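Local coordinates for protein UDP-4-amino-4,6-dideoxy-N-acetyl-beta-L-altrosamine transaminase (Helicobacter pylori, PDB 2FNU) that catalyses the pyridoxal-phosphate-dependent transamination that makes UDP-4-amino-4,6-dideoxy-beta-L-AltNAc, the second step in the biosynthesis of the flagellin-modifying sugar pseudaminic acid, at residues E38-E43 against L238-L243; L302-K307 against L366-S371; L258-I263 against A351-E356. All blocks are in the same frame, centred on the assembly; numbering follows the deposited sequence.

Contact 1: residues E38-E43 against L238-L243; sequences EEALCE and LGLSQL
A40 and L240 mark the place where helices 32-45 and 233-244 come together: their CA atoms lie 7.1 Å apart, and the two short helical segments run in the same general direction, their axes inclined by 26° and 10.1 Å apart at closest approach. A small residue such as A40 suits a place where two leucine methyls close on one CB. Its methyl points at the other helix, with L240 CD2 and L243 CD2 each 3.7 Å from A40 CB. L243 supplies the largest share of the contact. With CG anti to the backbone N (chi1 -177°), its side chain points across the gap and puts CD2 over the backbone between A40 and L41, 3.8 Å from L41 N. This is purely apolar helix-helix packing within a fold type I aminotransferase of the DegT/DnrJ/EryC1 family, near the cofactor-binding sheet: L41 also rests on A50 and V52 of strand 49-53, an outermost strand of that sheet within this chain. L41 CD2 reaches L243 CD2 at 3.9 Å, the two branched chains crossing obliquely, so that one leucine serves both helix and sheet. On the far side of helix 233-244, polar residues suit a different neighbour: S241 and Q242 each hydrogen-bond the carboxylate of D15 in helix 13-23. E38, turned from the contact, forms a salt bridge with R208 and accepts a hydrogen bond from V52 N.

Contact 2: residues L302-K307 against L366-S371; sequences LESLHK and LKTFES
Helix 298-307 meets the C-terminal end of helix 355-370 in a small, buried patch centred on T368, with T368 CA 6.7 Å from S304 CA. T368 divides its two branches between the neighbours, CG2 going to S304 and OG1 to L305. The methyl takes the serine: S304 OG is 3.4 Å from T368 CG2, with the serine CB close behind. A small residue at 304 suits so near an approach of the backbones. The other branch meets the leucine, and L305 CD2 lies 3.6 Å from T368 OG1 and 3.8 Å from T368 CB, the two side chains crossing at about a right angle. No hydrogen bond spans the segments; the threonine hydroxyl instead bonds to S364 O, one turn earlier in its own helix. Near the C-terminal end of this helix, T368 O takes two bonds from S371. S371 OG donates to T368 O over 2.6 Å, tilted 16° from the carbonyl plane, while S371 N donates to the same T368 O over 3.1 Å, so two bonds grip one carbonyl. Around this patch, L305 also packs on I310 of strand 310-311, and F369 meets F294 edge-to-face and F270 with the ring planes at about 60°. L366 lies against I263 and F264 of helix 246-264, while the H306 ring meets F217 and F218 of the second subunit edge-to-face.

Contact 3: residues L258-I263 against A351-E356; sequences LTYDRI and ANLNLE
Van der Waals contacts of leucine methyls, largely against the polar ends of T259, R262 and Y260, carry this meeting, in which T259 CA and L355 CA are 7.4 Å apart. A chi1 of 174° swings the L355 chain opposite its own N and brings CD1 onto the threonine: L355 CD1 lies 3.4 Å from T259 OG1 and 3.8 Å from T259 CG2. A branched, compact threonine fits a helix face approached this closely. The same methyl approaches the guanidinium rim from roughly within its plane, with R262 NH2 4.0 Å from L355 CD1, while one face of the group lies over T259 CA, toward the rim. Deeper in, L353 CD2 comes to 4.1 Å from Y260 OH, a looser touch. No hydrogen bond joins the two segments themselves. The arginine bends at chi3 (-57°) and folds back over its own helix, so that R262 NH2 makes a weak hydrogen bond to T259 OG1 at 2.9 Å, with an N-H...O angle of only 126°; the hydroxyl gives its own proton to E255 O, one turn earlier. The buried Y260 hydroxyl bonds P348 O, just upstream of 351-356. N354 is the N-cap, its side chain accepting a hydrogen bond from a backbone N-H just past the segment. This is the N-capped start of helix 355-370 packed on helix 246-264, where T259 also meets V358 and Y260 meets I361 and A362.

Contacts 2 and 3 are neighbours, with centres 18 Å apart. Both use helix 355-370, contact 3 at its start and contact 2 at its end, and they touch where L366 CD1 lies 3.9 Å from I263 O. Contact 1 stands apart, its centre 27 Å from that of contact 3, yet helices 233-244 and 246-264 follow each other in the chain and so connect the two. None lines a ligand directly: the L41 side chain is about 13 Å from PMP. The Y260 side chain is about 8 Å from that of Y6, and the L305 side chain about 8 Å from that of V314, both substrate-binding residues, so contacts 3 and 2 lie a short way behind the substrate pocket.

Contact 1: residues E38-E43 against L238-L243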
loop_
_atom_site.group_PDB
_atom_site.type_symbol
_atom_site.label_atom_id
_atom_site.label_comp_id
_atom_site.label_asym_id
_atom_site.label_seq_id
_atom_site.Cartn_x
_atom_site.Cartn_y
_atom_site.Cartn_z
ATOM N N GLU B 38 10.811 -4.400 12.309
ATOM C CA GLU B 38 10.777 -3.110 12.990
ATOM C C GLU B 38 11.804 -3.058 14.137
ATOM O O GLU B 38 12.534 -2.070 14.272
ATOM C CB GLU B 38 9.357 -2.832 13.485
ATOM C CG GLU B 38 8.433 -2.512 12.309
ATOM C CD GLU B 38 6.954 -2.497 12.676
ATOM O OE1 GLU B 38 6.152 -2.119 11.791
ATOM O OE2 GLU B 38 6.584 -2.838 13.832
ATOM N N GLU B 39 11.855 -4.112 14.954
ATOM C CA GLU B 39 12.837 -4.182 16.043
ATOM C C GLU B 39 14.261 -4.162 15.503
ATOM O O GLU B 39 15.132 -3.486 16.069
ATOM C CB GLU B 39 12.606 -5.435 16.891
ATOM C CG GLU B 39 11.342 -5.322 17.747
ATOM C CD GLU B 39 10.819 -6.644 18.294
ATOM O OE1 GLU B 39 9.754 -6.610 18.943
ATOM O OE2 GLU B 39 11.449 -7.703 18.081
ATOM N N ALA B 40 14.500 -4.887 14.407
ATOM C CA ALA B 40 15.832 -4.915 13.820
ATOM C C ALA B 40 16.238 -3.540 13.274
ATOM O O ALA B 40 17.404 -3.126 13.355
ATOM C CB ALA B 40 15.919 -6.004 12.754
ATOM N N LEU B 41 15.270 -2.813 12.716
ATOM C CA LEU B 41 15.555 -1.454 12.255
ATOM C C LEU B 41 15.929 -0.541 13.426
ATOM O O LEU B 41 16.834 0.286 13.306
ATOM C CB LEU B 41 14.365 -0.866 11.477
ATOM C CG LEU B 41 14.144 -1.473 10.079
ATOM C CD1 LEU B 41 12.723 -1.152 9.589
ATOM C CD2 LEU B 41 15.199 -0.955 9.079
ATOM N N CYS B 42 15.226 -0.679 14.549
ATOM C CA CYS B 42 15.557 0.139 15.718
ATOM C C CYS B 42 16.976 -0.172 16.195
ATOM O O CYS B 42 17.706 0.742 16.586
ATOM C CB CYS B 42 14.565 -0.125 16.853
ATOM S SG CYS B 42 12.925 0.571 16.483
ATOM N N GLU B 43 17.347 -1.448 16.184
ATOM C CA GLU B 43 18.686 -1.854 16.634
ATOM C C GLU B 43 19.765 -1.354 15.671
ATOM O O GLU B 43 20.810 -0.843 16.087
ATOM C CB GLU B 43 18.759 -3.363 16.817
ATOM C CG GLU B 43 17.889 -3.791 17.970
ATOM C CD GLU B 43 18.260 -5.139 18.548
ATOM O OE1 GLU B 43 19.453 -5.513 18.486
ATOM O OE2 GLU B 43 17.347 -5.812 19.078
ATOM N N LEU B 238 11.818 -10.934 3.913
ATOM C CA LEU B 238 12.806 -10.440 2.981
ATOM C C LEU B 238 13.576 -9.258 3.570
ATOM O O LEU B 238 14.808 -9.203 3.507
ATOM C CB LEU B 238 12.115 -10.077 1.666
ATOM C CG LEU B 238 12.999 -9.624 0.522
ATOM C CD1 LEU B 238 14.219 -10.553 0.362
ATOM C CD2 LEU B 238 12.165 -9.538 -0.779
ATOM N N GLY B 239 12.851 -8.312 4.157
ATOM C CA GLY B 239 13.512 -7.140 4.762
ATOM C C GLY B 239 14.489 -7.468 5.868
ATOM O O GLY B 239 15.595 -6.913 5.910
ATOM N N LEU B 240 14.074 -8.352 6.777
ATOM C CA LEU B 240 14.920 -8.798 7.891
ATOM C C LEU B 240 16.198 -9.430 7.359
ATOM O O LEU B 240 17.295 -9.138 7.844
ATOM C CB LEU B 240 14.194 -9.839 8.739
ATOM C CG LEU B 240 13.496 -9.507 10.044
ATOM C CD1 LEU B 240 12.784 -10.777 10.506
ATOM C CD2 LEU B 240 14.495 -9.039 11.086
ATOM N N SER B 241 16.052 -10.291 6.349
ATOM C CA SER B 241 17.191 -11.029 5.806
ATOM C C SER B 241 18.149 -10.091 5.082
ATOM O O SER B 241 19.381 -10.196 5.224
ATOM C CB SER B 241 16.694 -12.143 4.869
ATOM O OG SER B 241 17.782 -12.921 4.401
ATOM N N GLN B 242 17.593 -9.154 4.319
ATOM C CA GLN B 242 18.409 -8.140 3.657
ATOM C C GLN B 242 19.109 -7.216 4.667
ATOM O O GLN B 242 20.292 -6.877 4.507
ATOM C CB GLN B 242 17.508 -7.314 2.729
ATOM C CG GLN B 242 17.105 -8.064 1.454
ATOM C CD GLN B 242 17.962 -7.658 0.282
ATOM O OE1 GLN B 242 17.945 -6.493 -0.142
ATOM N NE2 GLN B 242 18.752 -8.608 -0.253
ATOM N N LEU B 243 18.391 -6.808 5.710
ATOM C CA LEU B 243 18.950 -5.886 6.706
ATOM C C LEU B 243 20.163 -6.499 7.401
ATOM O O LEU B 243 21.122 -5.788 7.711
ATOM C CB LEU B 243 17.889 -5.476 7.742
ATOM C CG LEU B 243 18.354 -4.467 8.786
ATOM C CD1 LEU B 243 18.763 -3.135 8.156
ATOM C CD2 LEU B 243 17.227 -4.257 9.775
#

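Contact 2: residues L302-K307 against L366-S371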
loop_
_atom_site.group_PDB
_atom_site.type_symbol
_atom_site.label_atom_id
_atom_site.label_comp_id
_atom_site.label_asym_id
_atom_site.label_seq_id
_atom_site.Cartn_x
_atom_site.Cartn_y
_atom_site.Cartn_z
ATOM N N LEU B 302 22.635 10.544 -23.285
ATOM C CA LEU B 302 21.877 9.481 -22.621
ATOM C C LEU B 302 21.517 8.347 -23.570
ATOM O O LEU B 302 21.656 7.173 -23.211
ATOM C CB LEU B 302 20.612 10.046 -21.963
ATOM C CG LEU B 302 20.816 10.966 -20.759
ATOM C CD1 LEU B 302 19.515 11.692 -20.478
ATOM C CD2 LEU B 302 21.278 10.181 -19.525
ATOM N N GLU B 303 21.054 8.698 -24.773
ATOM C CA GLU B 303 20.754 7.698 -25.803
ATOM C C GLU B 303 21.998 6.899 -26.210
ATOM O O GLU B 303 21.920 5.683 -26.407
ATOM C CB GLU B 303 20.093 8.355 -27.025
ATOM C CG GLU B 303 18.651 8.784 -26.751
ATOM C CD GLU B 303 18.062 9.727 -27.802
ATOM O OE1 GLU B 303 18.809 10.265 -28.652
ATOM O OE2 GLU B 303 16.832 9.942 -27.755
ATOM N N SER B 304 23.145 7.573 -26.279
ATOM C CA SER B 304 24.404 6.899 -26.589
ATOM C C SER B 304 24.796 5.919 -25.477
ATOM O O SER B 304 25.196 4.782 -25.750
ATOM C CB SER B 304 25.503 7.936 -26.830
ATOM O OG SER B 304 26.743 7.312 -27.144
ATOM N N LEU B 305 24.656 6.342 -24.218
ATOM C CA LEU B 305 24.924 5.451 -23.096
ATOM C C LEU B 305 24.040 4.221 -23.194
ATOM O O LEU B 305 24.514 3.095 -23.073
ATOM C CB LEU B 305 24.696 6.167 -21.757
ATOM C CG LEU B 305 25.740 7.235 -21.407
ATOM C CD1 LEU B 305 25.340 7.966 -20.131
ATOM C CD2 LEU B 305 27.155 6.635 -21.288
ATOM N N HIS B 306 22.745 4.440 -23.430
ATOM C CA HIS B 306 21.819 3.314 -23.520
ATOM C C HIS B 306 22.156 2.374 -24.676
ATOM O O HIS B 306 22.046 1.161 -24.524
ATOM C CB HIS B 306 20.372 3.805 -23.601
ATOM C CG HIS B 306 19.799 4.168 -22.268
ATOM N ND1 HIS B 306 18.581 3.697 -21.828
ATOM C CD2 HIS B 306 20.300 4.924 -21.261
ATOM C CE1 HIS B 306 18.341 4.176 -20.620
ATOM N NE2 HIS B 306 19.367 4.924 -20.254
ATOM N N LYS B 307 22.578 2.930 -25.813
ATOM C CA LYS B 307 22.964 2.085 -26.959
ATOM C C LYS B 307 24.162 1.198 -26.628
ATOM O O LYS B 307 24.310 0.114 -27.189
ATOM C CB LYS B 307 23.246 2.945 -28.191
ATOM C CG LYS B 307 21.985 3.376 -28.915
ATOM C CD LYS B 307 22.294 4.220 -30.139
ATOM C CE LYS B 307 21.013 4.741 -30.773
ATOM N NZ LYS B 307 21.287 5.570 -31.978
ATOM N N LEU B 366 33.401 7.147 -20.528
ATOM C CA LEU B 366 34.409 8.078 -21.029
ATOM C C LEU B 366 34.398 8.135 -22.555
ATOM O O LEU B 366 34.467 9.233 -23.123
ATOM C CB LEU B 366 35.815 7.746 -20.496
ATOM C CG LEU B 366 35.974 7.960 -18.990
ATOM C CD1 LEU B 366 37.335 7.397 -18.554
ATOM C CD2 LEU B 366 35.831 9.425 -18.588
ATOM N N LYS B 367 34.294 6.971 -23.195
ATOM C CA LYS B 367 34.283 6.909 -24.664
ATOM C C LYS B 367 33.085 7.650 -25.222
ATOM O O LYS B 367 33.191 8.300 -26.249
ATOM C CB LYS B 367 34.286 5.467 -25.173
ATOM C CG LYS B 367 35.601 4.725 -24.924
ATOM C CD LYS B 367 36.804 5.454 -25.519
ATOM C CE LYS B 367 38.102 4.720 -25.217
ATOM N NZ LYS B 367 39.290 5.616 -25.321
ATOM N N THR B 368 31.950 7.545 -24.535
ATOM C CA THR B 368 30.733 8.210 -24.959
ATOM C C THR B 368 30.937 9.724 -24.960
ATOM O O THR B 368 30.657 10.409 -25.958
ATOM C CB THR B 368 29.561 7.828 -24.032
ATOM O OG1 THR B 368 29.335 6.418 -24.119
ATOM C CG2 THR B 368 28.293 8.586 -24.427
ATOM N N PHE B 369 31.421 10.262 -23.847
ATOM C CA PHE B 369 31.660 11.696 -23.752
ATOM C C PHE B 369 32.683 12.174 -24.769
ATOM O O PHE B 369 32.509 13.224 -25.385
ATOM C CB PHE B 369 32.052 12.091 -22.332
ATOM C CG PHE B 369 30.865 12.313 -21.445
ATOM C CD1 PHE B 369 30.323 11.260 -20.711
ATOM C CD2 PHE B 369 30.248 13.562 -21.395
ATOM C CE1 PHE B 369 29.187 11.460 -19.910
ATOM C CE2 PHE B 369 29.121 13.779 -20.590
ATOM C CZ PHE B 369 28.590 12.725 -19.846
ATOM N N GLU B 370 33.725 11.381 -24.963
ATOM C CA GLU B 370 34.768 11.720 -25.924
ATOM C C GLU B 370 34.180 11.924 -27.321
ATOM O O GLU B 370 34.669 12.759 -28.090
ATOM C CB GLU B 370 35.831 10.622 -25.938
ATOM C CG GLU B 370 37.093 10.969 -26.750
ATOM C CD GLU B 370 38.075 9.812 -26.812
ATOM O OE1 GLU B 370 37.639 8.637 -26.743
ATOM O OE2 GLU B 370 39.293 10.067 -26.935
ATOM N N SER B 371 33.127 11.174 -27.643
ATOM C CA SER B 371 32.556 11.190 -28.996
ATOM C C SER B 371 31.792 12.471 -29.335
ATOM O O SER B 371 31.484 12.712 -30.503
ATOM C CB SER B 371 31.645 9.981 -29.203
ATOM O OG SER B 371 30.421 10.155 -28.507
#

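Contact 3: residues L258-I263 against A351-E356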
loop_
_atom_site.group_PDB
_atom_site.type_symbol
_atom_site.label_atom_id
_atom_site.label_comp_id
_atom_site.label_asym_id
_atom_site.label_seq_id
_atom_site.Cartn_x
_atom_site.Cartn_y
_atom_site.Cartn_z
ATOM N N LEU B 258 34.203 3.496 -5.680
ATOM C CA LEU B 258 35.635 3.798 -5.652
ATOM C C LEU B 258 36.305 3.449 -6.976
ATOM O O LEU B 258 37.253 4.136 -7.401
ATOM C CB LEU B 258 36.328 3.077 -4.489
ATOM C CG LEU B 258 35.957 3.624 -3.108
ATOM C CD1 LEU B 258 36.452 2.647 -2.038
ATOM C CD2 LEU B 258 36.483 5.053 -2.854
ATOM N N THR B 259 35.842 2.372 -7.618
ATOM C CA THR B 259 36.376 1.991 -8.934
ATOM C C THR B 259 36.036 3.051 -9.977
ATOM O O THR B 259 36.904 3.486 -10.733
ATOM C CB THR B 259 35.863 0.609 -9.348
ATOM O OG1 THR B 259 36.395 -0.344 -8.430
ATOM C CG2 THR B 259 36.316 0.239 -10.759
ATOM N N TYR B 260 34.779 3.487 -10.024
ATOM C CA TYR B 260 34.467 4.614 -10.887
ATOM C C TYR B 260 35.360 5.826 -10.585
ATOM O O TYR B 260 35.858 6.477 -11.504
ATOM C CB TYR B 260 33.028 5.050 -10.654
ATOM C CG TYR B 260 31.925 4.258 -11.326
ATOM C CD1 TYR B 260 31.897 4.076 -12.710
ATOM C CD2 TYR B 260 30.845 3.773 -10.581
ATOM C CE1 TYR B 260 30.841 3.407 -13.334
ATOM C CE2 TYR B 260 29.791 3.083 -11.200
ATOM C CZ TYR B 260 29.794 2.919 -12.579
ATOM O OH TYR B 260 28.742 2.278 -13.203
ATOM N N ASP B 261 35.522 6.152 -9.298
ATOM C CA ASP B 261 36.342 7.310 -8.902
ATOM C C ASP B 261 37.746 7.186 -9.504
ATOM O O ASP B 261 38.276 8.165 -10.054
ATOM C CB ASP B 261 36.468 7.414 -7.388
ATOM C CG ASP B 261 35.180 7.849 -6.697
ATOM O OD1 ASP B 261 34.164 8.187 -7.351
ATOM O OD2 ASP B 261 35.212 7.856 -5.448
ATOM N N ARG B 262 38.335 5.991 -9.405
ATOM C CA ARG B 262 39.711 5.821 -9.903
ATOM C C ARG B 262 39.769 6.094 -11.398
ATOM O O ARG B 262 40.666 6.808 -11.883
ATOM C CB ARG B 262 40.251 4.421 -9.618
ATOM C CG ARG B 262 40.531 4.143 -8.158
ATOM C CD ARG B 262 41.347 2.862 -8.024
ATOM N NE ARG B 262 40.706 1.691 -8.637
ATOM C CZ ARG B 262 39.752 0.965 -8.057
ATOM N NH1 ARG B 262 39.300 1.293 -6.841
ATOM N NH2 ARG B 262 39.251 -0.099 -8.696
ATOM N N ILE B 263 38.820 5.524 -12.144
ATOM C CA ILE B 263 38.860 5.630 -13.597
ATOM C C ILE B 263 38.489 7.034 -14.070
ATOM O O ILE B 263 39.033 7.513 -15.076
ATOM C CB ILE B 263 37.942 4.546 -14.234
ATOM C CG1 ILE B 263 38.503 3.152 -13.887
ATOM C CG2 ILE B 263 37.808 4.723 -15.748
ATOM C CD1 ILE B 263 37.564 1.984 -14.154
ATOM N N ALA B 351 24.870 -3.581 -5.463
ATOM C CA ALA B 351 25.798 -4.504 -4.799
ATOM C C ALA B 351 26.244 -5.672 -5.669
ATOM O O ALA B 351 27.231 -6.337 -5.346
ATOM C CB ALA B 351 25.190 -5.020 -3.518
ATOM N N ASN B 352 25.521 -5.939 -6.750
ATOM C CA ASN B 352 25.890 -7.067 -7.619
ATOM C C ASN B 352 26.687 -6.671 -8.849
ATOM O O ASN B 352 26.951 -7.512 -9.715
ATOM C CB ASN B 352 24.662 -7.869 -8.033
ATOM C CG ASN B 352 24.230 -8.883 -6.965
ATOM O OD1 ASN B 352 25.011 -9.259 -6.081
ATOM N ND2 ASN B 352 22.993 -9.350 -7.067
ATOM N N LEU B 353 27.083 -5.406 -8.925
ATOM C CA LEU B 353 27.870 -4.920 -10.046
ATOM C C LEU B 353 29.344 -5.179 -9.757
ATOM O O LEU B 353 29.952 -4.482 -8.937
ATOM C CB LEU B 353 27.603 -3.423 -10.224
ATOM C CG LEU B 353 27.970 -2.769 -11.552
ATOM C CD1 LEU B 353 27.174 -3.385 -12.702
ATOM C CD2 LEU B 353 27.726 -1.262 -11.436
ATOM N N ASN B 354 29.902 -6.193 -10.418
ATOM C CA ASN B 354 31.269 -6.622 -10.091
ATOM C C ASN B 354 32.341 -5.692 -10.660
ATOM O O ASN B 354 32.060 -4.793 -11.460
ATOM C CB ASN B 354 31.515 -8.096 -10.455
ATOM C CG ASN B 354 31.516 -8.356 -11.952
ATOM O OD1 ASN B 354 31.663 -7.443 -12.757
ATOM N ND2 ASN B 354 31.376 -9.623 -12.331
ATOM N N LEU B 355 33.573 -5.915 -10.236
ATOM C CA LEU B 355 34.661 -5.019 -10.589
ATOM C C LEU B 355 34.849 -4.875 -12.097
ATOM O O LEU B 355 35.013 -3.769 -12.614
ATOM C CB LEU B 355 35.952 -5.491 -9.904
ATOM C CG LEU B 355 37.259 -4.787 -10.252
ATOM C CD1 LEU B 355 37.176 -3.332 -9.886
ATOM C CD2 LEU B 355 38.405 -5.447 -9.519
ATOM N N GLU B 356 34.826 -6.000 -12.801
ATOM C CA GLU B 356 35.023 -5.998 -14.245
ATOM C C GLU B 356 33.910 -5.194 -14.923
ATOM O O GLU B 356 34.152 -4.429 -15.857
ATOM C CB GLU B 356 35.033 -7.439 -14.765
ATOM C CG GLU B 356 35.156 -7.564 -16.277
ATOM C CD GLU B 356 35.306 -8.999 -16.718
ATOM O OE1 GLU B 356 34.337 -9.769 -16.546
ATOM O OE2 GLU B 356 36.399 -9.343 -17.237
#